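Local coordinates for ammonium transporter (Kuenenia stuttgartiensis, PDB 6EU6), which probably binds and senses ammonium in the membrane, as the trimeric ammonium transporter-family part of a signalling protein linked to a histidine kinase, at residues A[168-173]-A[221-226]; A[214-219]-A[272-277]. All coordinates share one frame; numbering follows the deposited sequence.

Interaction 1: A[168-173]-A[221-226]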
ATOM      1  N   THR A 168       3.949  24.715   3.523  1.00 28.44           N
ATOM      2  CA  THR A 168       4.461  25.421   4.666  1.00 24.42           C
ATOM      3  C   THR A 168       3.901  24.804   5.959  1.00 26.72           C
ATOM      4  O   THR A 168       4.657  24.448   6.852  1.00 28.10           O
ATOM      5  CB  THR A 168       4.125  26.951   4.585  1.00 25.75           C
ATOM      6  OG1 THR A 168       4.866  27.543   3.498  1.00 26.36           O
ATOM      7  CG2 THR A 168       4.569  27.617   5.816  1.00 28.96           C
ATOM      8  N   VAL A 169       2.605  24.644   6.032  1.00 24.45           N
ATOM      9  CA  VAL A 169       1.942  24.277   7.289  1.00 24.28           C
ATOM     10  C   VAL A 169       2.438  22.899   7.795  1.00 23.82           C
ATOM     11  O   VAL A 169       2.701  22.723   8.993  1.00 26.05           O
ATOM     12  CB  VAL A 169       0.437  24.274   7.096  1.00 25.87           C
ATOM     13  CG1 VAL A 169      -0.299  23.755   8.369  1.00 26.88           C
ATOM     14  CG2 VAL A 169      -0.045  25.692   6.853  1.00 30.24           C
ATOM     15  N   VAL A 170       2.593  21.946   6.880  1.00 25.50           N
ATOM     16  CA  VAL A 170       3.153  20.645   7.202  1.00 24.70           C
ATOM     17  C   VAL A 170       4.676  20.607   6.994  1.00 24.98           C
ATOM     18  O   VAL A 170       5.445  20.327   7.901  1.00 27.45           O
ATOM     19  CB  VAL A 170       2.417  19.544   6.415  1.00 25.71           C
ATOM     20  CG1 VAL A 170       3.061  18.162   6.660  1.00 25.60           C
ATOM     21  CG2 VAL A 170       0.945  19.482   6.899  1.00 26.74           C
ATOM     22  N   HIS A 171       5.125  20.833   5.765  1.00 24.54           N
ATOM     23  CA  HIS A 171       6.426  20.432   5.378  1.00 23.60           C
ATOM     24  C   HIS A 171       7.485  21.414   5.866  1.00 24.06           C
ATOM     25  O   HIS A 171       8.447  21.032   6.493  1.00 25.15           O
ATOM     26  CB  HIS A 171       6.379  20.241   3.859  1.00 21.48           C
ATOM     27  CG  HIS A 171       5.587  19.016   3.493  1.00 26.81           C
ATOM     28  ND1 HIS A 171       5.998  17.742   3.809  1.00 26.63           N
ATOM     29  CD2 HIS A 171       4.415  18.881   2.844  1.00 25.71           C
ATOM     30  CE1 HIS A 171       5.114  16.874   3.372  1.00 26.34           C
ATOM     31  NE2 HIS A 171       4.122  17.541   2.822  1.00 27.43           N
ATOM     32  N   SER A 172       7.350  22.698   5.556  1.00 25.08           N
ATOM     33  CA  SER A 172       8.370  23.666   6.085  1.00 24.87           C
ATOM     34  C   SER A 172       8.379  23.711   7.587  1.00 26.13           C
ATOM     35  O   SER A 172       9.459  23.684   8.236  1.00 27.02           O
ATOM     36  CB  SER A 172       8.227  25.051   5.474  1.00 26.58           C
ATOM     37  OG  SER A 172       8.508  24.961   4.092  1.00 23.79           O
ATOM     38  N   ILE A 173       7.205  23.714   8.186  1.00 27.69           N
ATOM     39  CA  ILE A 173       7.153  23.709   9.645  1.00 29.07           C
ATOM     40  C   ILE A 173       7.899  22.532  10.245  1.00 31.02           C
ATOM     41  O   ILE A 173       8.717  22.686  11.152  1.00 25.55           O
ATOM     42  CB  ILE A 173       5.678  23.715  10.103  1.00 29.05           C
ATOM     43  CG1 ILE A 173       5.084  25.120   9.850  1.00 30.13           C
ATOM     44  CG2 ILE A 173       5.549  23.324  11.584  1.00 26.33           C
ATOM     45  CD1 ILE A 173       5.496  26.207  10.871  1.00 28.37           C
ATOM     46  N   PHE A 221      -0.812  11.643  -3.253  1.00 25.38           N
ATOM     47  CA  PHE A 221      -2.068  11.709  -3.964  1.00 24.94           C
ATOM     48  C   PHE A 221      -3.255  11.981  -3.049  1.00 26.69           C
ATOM     49  O   PHE A 221      -4.160  12.833  -3.381  1.00 26.69           O
ATOM     50  CB  PHE A 221      -2.347  10.442  -4.816  1.00 26.81           C
ATOM     51  CG  PHE A 221      -1.376  10.225  -5.969  1.00 29.15           C
ATOM     52  CD1 PHE A 221      -0.815  11.296  -6.671  1.00 29.95           C
ATOM     53  CD2 PHE A 221      -0.998   8.944  -6.331  1.00 25.59           C
ATOM     54  CE1 PHE A 221       0.065  11.064  -7.714  1.00 29.75           C
ATOM     55  CE2 PHE A 221      -0.091   8.725  -7.358  1.00 27.17           C
ATOM     56  CZ  PHE A 221       0.414   9.796  -8.049  1.00 28.30           C
ATOM     57  N   GLY A 222      -3.267  11.288  -1.900  1.00 27.64           N
ATOM     58  CA  GLY A 222      -4.294  11.543  -0.895  1.00 26.21           C
ATOM     59  C   GLY A 222      -4.079  12.882  -0.200  1.00 27.27           C
ATOM     60  O   GLY A 222      -5.007  13.614   0.126  1.00 26.67           O
ATOM     61  N   PHE A 223      -2.827  13.168   0.084  1.00 27.73           N
ATOM     62  CA  PHE A 223      -2.476  14.437   0.761  1.00 28.09           C
ATOM     63  C   PHE A 223      -3.020  15.628   0.011  1.00 27.78           C
ATOM     64  O   PHE A 223      -3.758  16.473   0.582  1.00 28.36           O
ATOM     65  CB  PHE A 223      -0.955  14.447   0.877  1.00 32.92           C
ATOM     66  CG  PHE A 223      -0.429  15.232   2.016  1.00 26.67           C
ATOM     67  CD1 PHE A 223      -0.158  16.594   1.830  1.00 32.37           C
ATOM     68  CD2 PHE A 223       0.001  14.617   3.145  1.00 28.95           C
ATOM     69  CE1 PHE A 223       0.399  17.326   2.878  1.00 31.64           C
ATOM     70  CE2 PHE A 223       0.485  15.355   4.228  1.00 30.85           C
ATOM     71  CZ  PHE A 223       0.658  16.717   4.075  1.00 30.02           C
ATOM     72  N   ASN A 224      -2.787  15.625  -1.318  1.00 27.88           N
ATOM     73  CA  ASN A 224      -3.270  16.677  -2.207  1.00 26.77           C
ATOM     74  C   ASN A 224      -4.752  16.549  -2.592  1.00 27.79           C
ATOM     75  O   ASN A 224      -5.537  17.466  -2.393  1.00 27.23           O
ATOM     76  CB  ASN A 224      -2.416  16.751  -3.470  1.00 29.78           C
ATOM     77  CG  ASN A 224      -1.078  17.480  -3.232  1.00 37.00           C
ATOM     78  OD1 ASN A 224      -0.073  16.896  -2.979  1.00 38.13           O
ATOM     79  ND2 ASN A 224      -1.101  18.766  -3.396  1.00 42.64           N
ATOM     80  N   GLY A 225      -5.130  15.416  -3.163  1.00 29.75           N
ATOM     81  CA  GLY A 225      -6.521  15.184  -3.526  1.00 29.61           C
ATOM     82  C   GLY A 225      -7.493  15.343  -2.381  1.00 27.17           C
ATOM     83  O   GLY A 225      -8.602  15.857  -2.562  1.00 27.99           O
ATOM     84  N   GLY A 226      -7.145  14.793  -1.238  1.00 27.68           N
ATOM     85  CA  GLY A 226      -8.017  14.851  -0.043  1.00 27.64           C
ATOM     86  C   GLY A 226      -8.207  16.306   0.406  1.00 28.34           C
ATOM     87  O   GLY A 226      -9.256  16.655   1.039  1.00 28.88           O
TER

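Interaction 2: A[214-219]-A[272-277]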
ATOM      1  N   PHE A 214       8.212   5.614  -3.598  1.00 27.25           N
ATOM      2  CA  PHE A 214       6.923   5.259  -4.179  1.00 26.41           C
ATOM      3  C   PHE A 214       5.748   5.354  -3.217  1.00 28.45           C
ATOM      4  O   PHE A 214       4.656   5.822  -3.575  1.00 27.50           O
ATOM      5  CB  PHE A 214       6.963   3.881  -4.812  1.00 27.31           C
ATOM      6  CG  PHE A 214       7.528   3.831  -6.204  1.00 26.14           C
ATOM      7  CD1 PHE A 214       6.881   4.446  -7.283  1.00 27.05           C
ATOM      8  CD2 PHE A 214       8.673   3.063  -6.460  1.00 30.52           C
ATOM      9  CE1 PHE A 214       7.422   4.324  -8.597  1.00 27.65           C
ATOM     10  CE2 PHE A 214       9.188   2.951  -7.782  1.00 31.90           C
ATOM     11  CZ  PHE A 214       8.509   3.560  -8.812  1.00 26.38           C
ATOM     12  N   PHE A 215       5.931   4.900  -1.967  1.00 29.30           N
ATOM     13  CA  PHE A 215       4.885   5.015  -0.995  1.00 26.69           C
ATOM     14  C   PHE A 215       4.533   6.455  -0.703  1.00 23.53           C
ATOM     15  O   PHE A 215       3.368   6.809  -0.480  1.00 26.90           O
ATOM     16  CB  PHE A 215       5.288   4.445   0.376  1.00 28.88           C
ATOM     17  CG  PHE A 215       5.187   2.985   0.457  1.00 35.01           C
ATOM     18  CD1 PHE A 215       3.962   2.373   0.343  1.00 40.95           C
ATOM     19  CD2 PHE A 215       6.327   2.215   0.746  1.00 37.37           C
ATOM     20  CE1 PHE A 215       3.873   0.979   0.444  1.00 45.21           C
ATOM     21  CE2 PHE A 215       6.249   0.847   0.816  1.00 43.78           C
ATOM     22  CZ  PHE A 215       5.020   0.231   0.624  1.00 45.27           C
ATOM     23  N   LEU A 216       5.576   7.279  -0.600  1.00 26.10           N
ATOM     24  CA  LEU A 216       5.366   8.690  -0.304  1.00 24.92           C
ATOM     25  C   LEU A 216       4.597   9.357  -1.408  1.00 24.66           C
ATOM     26  O   LEU A 216       3.670  10.145  -1.161  1.00 23.80           O
ATOM     27  CB  LEU A 216       6.694   9.391  -0.042  1.00 25.79           C
ATOM     28  CG  LEU A 216       7.370   8.990   1.310  1.00 27.60           C
ATOM     29  CD1 LEU A 216       8.782   9.588   1.396  1.00 26.92           C
ATOM     30  CD2 LEU A 216       6.573   9.465   2.488  1.00 29.26           C
ATOM     31  N   TRP A 217       5.019   9.049  -2.623  1.00 26.69           N
ATOM     32  CA  TRP A 217       4.394   9.638  -3.839  1.00 25.65           C
ATOM     33  C   TRP A 217       2.882   9.233  -3.902  1.00 25.54           C
ATOM     34  O   TRP A 217       1.957  10.060  -4.093  1.00 24.87           O
ATOM     35  CB  TRP A 217       5.220   9.172  -5.022  1.00 23.72           C
ATOM     36  CG  TRP A 217       4.893   9.644  -6.446  1.00 23.24           C
ATOM     37  CD1 TRP A 217       3.714  10.099  -6.926  1.00 23.13           C
ATOM     38  CD2 TRP A 217       5.803   9.659  -7.537  1.00 23.09           C
ATOM     39  NE1 TRP A 217       3.818  10.335  -8.301  1.00 25.79           N
ATOM     40  CE2 TRP A 217       5.098  10.090  -8.684  1.00 23.28           C
ATOM     41  CE3 TRP A 217       7.121   9.292  -7.666  1.00 26.84           C
ATOM     42  CZ2 TRP A 217       5.680  10.194  -9.930  1.00 27.62           C
ATOM     43  CZ3 TRP A 217       7.717   9.385  -8.911  1.00 28.04           C
ATOM     44  CH2 TRP A 217       6.992   9.852 -10.032  1.00 28.33           C
ATOM     45  N   PHE A 218       2.624   7.941  -3.725  1.00 27.53           N
ATOM     46  CA  PHE A 218       1.273   7.422  -3.615  1.00 27.72           C
ATOM     47  C   PHE A 218       0.492   8.119  -2.541  1.00 25.89           C
ATOM     48  O   PHE A 218      -0.567   8.622  -2.789  1.00 28.78           O
ATOM     49  CB  PHE A 218       1.327   5.952  -3.279  1.00 27.81           C
ATOM     50  CG  PHE A 218       0.020   5.361  -2.983  1.00 28.71           C
ATOM     51  CD1 PHE A 218      -0.789   4.879  -4.016  1.00 31.48           C
ATOM     52  CD2 PHE A 218      -0.378   5.187  -1.692  1.00 33.84           C
ATOM     53  CE1 PHE A 218      -2.000   4.276  -3.738  1.00 31.41           C
ATOM     54  CE2 PHE A 218      -1.625   4.638  -1.376  1.00 36.37           C
ATOM     55  CZ  PHE A 218      -2.445   4.174  -2.409  1.00 37.23           C
ATOM     56  N   GLY A 219       1.023   8.157  -1.342  1.00 25.92           N
ATOM     57  CA  GLY A 219       0.372   8.919  -0.279  1.00 27.28           C
ATOM     58  C   GLY A 219       0.087  10.377  -0.560  1.00 29.34           C
ATOM     59  O   GLY A 219      -0.951  10.911  -0.120  1.00 26.59           O
ATOM     60  N   ALA A 272      15.136  15.257  -4.976  1.00 25.82           N
ATOM     61  CA  ALA A 272      14.474  16.107  -5.881  1.00 27.44           C
ATOM     62  C   ALA A 272      12.980  15.721  -6.087  1.00 27.32           C
ATOM     63  O   ALA A 272      12.129  16.596  -6.183  1.00 26.06           O
ATOM     64  CB  ALA A 272      15.236  16.115  -7.189  1.00 28.64           C
ATOM     65  N   ILE A 273      12.706  14.395  -6.223  1.00 26.95           N
ATOM     66  CA  ILE A 273      11.372  13.895  -6.385  1.00 27.30           C
ATOM     67  C   ILE A 273      10.516  14.328  -5.202  1.00 24.65           C
ATOM     68  O   ILE A 273       9.458  14.904  -5.382  1.00 24.15           O
ATOM     69  CB  ILE A 273      11.379  12.357  -6.578  1.00 26.80           C
ATOM     70  CG1 ILE A 273      12.009  12.080  -7.957  1.00 28.33           C
ATOM     71  CG2 ILE A 273       9.953  11.865  -6.509  1.00 27.28           C
ATOM     72  CD1 ILE A 273      12.377  10.639  -8.186  1.00 27.34           C
ATOM     73  N   LEU A 274      11.003  14.058  -3.998  1.00 25.72           N
ATOM     74  CA  LEU A 274      10.228  14.385  -2.839  1.00 25.50           C
ATOM     75  C   LEU A 274      10.026  15.914  -2.671  1.00 26.18           C
ATOM     76  O   LEU A 274       8.950  16.350  -2.258  1.00 24.56           O
ATOM     77  CB  LEU A 274      10.862  13.781  -1.592  1.00 23.63           C
ATOM     78  CG  LEU A 274      11.044  12.296  -1.424  1.00 26.34           C
ATOM     79  CD1 LEU A 274      11.407  12.060   0.058  1.00 30.39           C
ATOM     80  CD2 LEU A 274       9.793  11.581  -1.780  1.00 29.36           C
ATOM     81  N   ALA A 275      11.072  16.699  -2.971  1.00 25.75           N
ATOM     82  CA  ALA A 275      10.953  18.167  -2.946  1.00 25.69           C
ATOM     83  C   ALA A 275       9.917  18.675  -3.922  1.00 27.50           C
ATOM     84  O   ALA A 275       9.147  19.564  -3.618  1.00 25.94           O
ATOM     85  CB  ALA A 275      12.285  18.851  -3.195  1.00 26.04           C
ATOM     86  N   GLY A 276       9.817  18.064  -5.083  1.00 24.86           N
ATOM     87  CA  GLY A 276       8.765  18.448  -5.986  1.00 24.57           C
ATOM     88  C   GLY A 276       7.373  18.144  -5.512  1.00 24.01           C
ATOM     89  O   GLY A 276       6.480  18.968  -5.721  1.00 26.47           O
ATOM     90  N   LEU A 277       7.211  16.970  -4.871  1.00 25.89           N
ATOM     91  CA  LEU A 277       6.009  16.650  -4.198  1.00 25.09           C
ATOM     92  C   LEU A 277       5.635  17.686  -3.129  1.00 22.51           C
ATOM     93  O   LEU A 277       4.503  18.140  -3.083  1.00 25.36           O
ATOM     94  CB  LEU A 277       6.023  15.228  -3.694  1.00 23.80           C
ATOM     95  CG  LEU A 277       5.919  14.170  -4.844  1.00 25.80           C
ATOM     96  CD1 LEU A 277       6.504  12.819  -4.438  1.00 27.97           C
ATOM     97  CD2 LEU A 277       4.495  13.992  -5.367  1.00 26.15           C
TER

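Interaction 1: A[168-173]-A[221-226]
F223 meets H171 and V170 in the probable ammonium path, as in the transporter family whose fold this chain adopts. H171 and H326, hydrogen-bonded through their ND1 atoms, match the twin-histidine motif of the family, while F223, stacked on F103, probably forms with it the pair of gate phenylalanines. The tight part of the contact is the far rim of the F223 ring, at CE1 and CZ. CZ lies 3.8 Å from V170 CG1, which approaches at the ring edge, near the plane, and 4.0 Å from V170 CG2, so the valine fork closes on a single ring carbon. H171 reaches the same rim, its NE2 3.7 Å from F223 CE1, and the two rings meet obliquely, with planes inclined at 41° and centroids 5.3 Å apart. The loose part is the backbone: V170 CA and F223 CA are 10.6 Å from each other, and the two segments bury just 105 Å² together. This looser part is not a solvent side, since all three touching residues are buried; W220 meets the F223 ring edge-to-face, and helices 93-114 and 2-34 supply further packing. With CG1 anti to the backbone N (chi1 176°), V170 places this methyl against a second ring as well: CG1 stands 3.9 Å above the H171 imidazole plane, over its centre.

Interaction 2: A[214-219]-A[272-277]
L216 and W217 of helix 206-226 face I273, L274 and L277 of helix 266-280 across two transmembrane helices of the ammonium transporter fold that run side by side in the same direction. Over these short segments the axes are inclined at 13°, close to parallel, and approach to 10.6 Å; the nearest CA pair is W217 CA with L277 CA, at 7.2 Å. Side chains therefore fill the space between the helices, burying 219 Å² in total.

The purely aliphatic contact joins the two leucines. L216 CD1 comes 3.8 Å from L274 CD1 and 3.9 Å from L274 CD2, so one methyl of L216 meets both branches of the other leucine. F27 and Y30 of helix 2-34 adjoin this pair.

Aromatic-aliphatic packing centres on W217. I273 CG2 touches the benzo part of the indole, 4.0 Å from W217 CE3, at a slant to the ring. L277 works at the root of the same side chain, its CD1 lying 3.9 Å from both W217 CA and W217 CB, with the two side chains crossing at about a right angle. A chi1 of -177° swings the indole away from the backbone N, and a chi2 of -23° turns its benzo part to I273.

The polar component lies outside the pair: W217 NE1 hydrogen-bonds to N243 on helix 234-261, and the ring also meets F21 of the second subunit. Chemically, the contact between the two segments thus rests on dispersion and shape, without directional bonds; the side-chain amide oxygen OD1 of N243 accepts the buried N-H and probably helps to fix the rotation of the indole.

Helix 206-226 serves both contacts: residues 214-219 enter interaction 2, residues 221-226 interaction 1, and the two centres lie 11 Å apart. Between these segments stands W220, which meets F223 edge-to-face and also touches L274 and L277, giving a direct packing route from one contact to the other. Interaction 1, about 7 Å from the chain centre, belongs to the probable ammonium path with F103 and H326. Interaction 2, about 11 Å from that centre, packs the same helix against helix 266-280 and reaches the second subunit through W217 among others, while F221 in segment 221-226 also meets it. A bound dodecyl maltoside lies about 12 Å from the I273 side chain, too far to touch it.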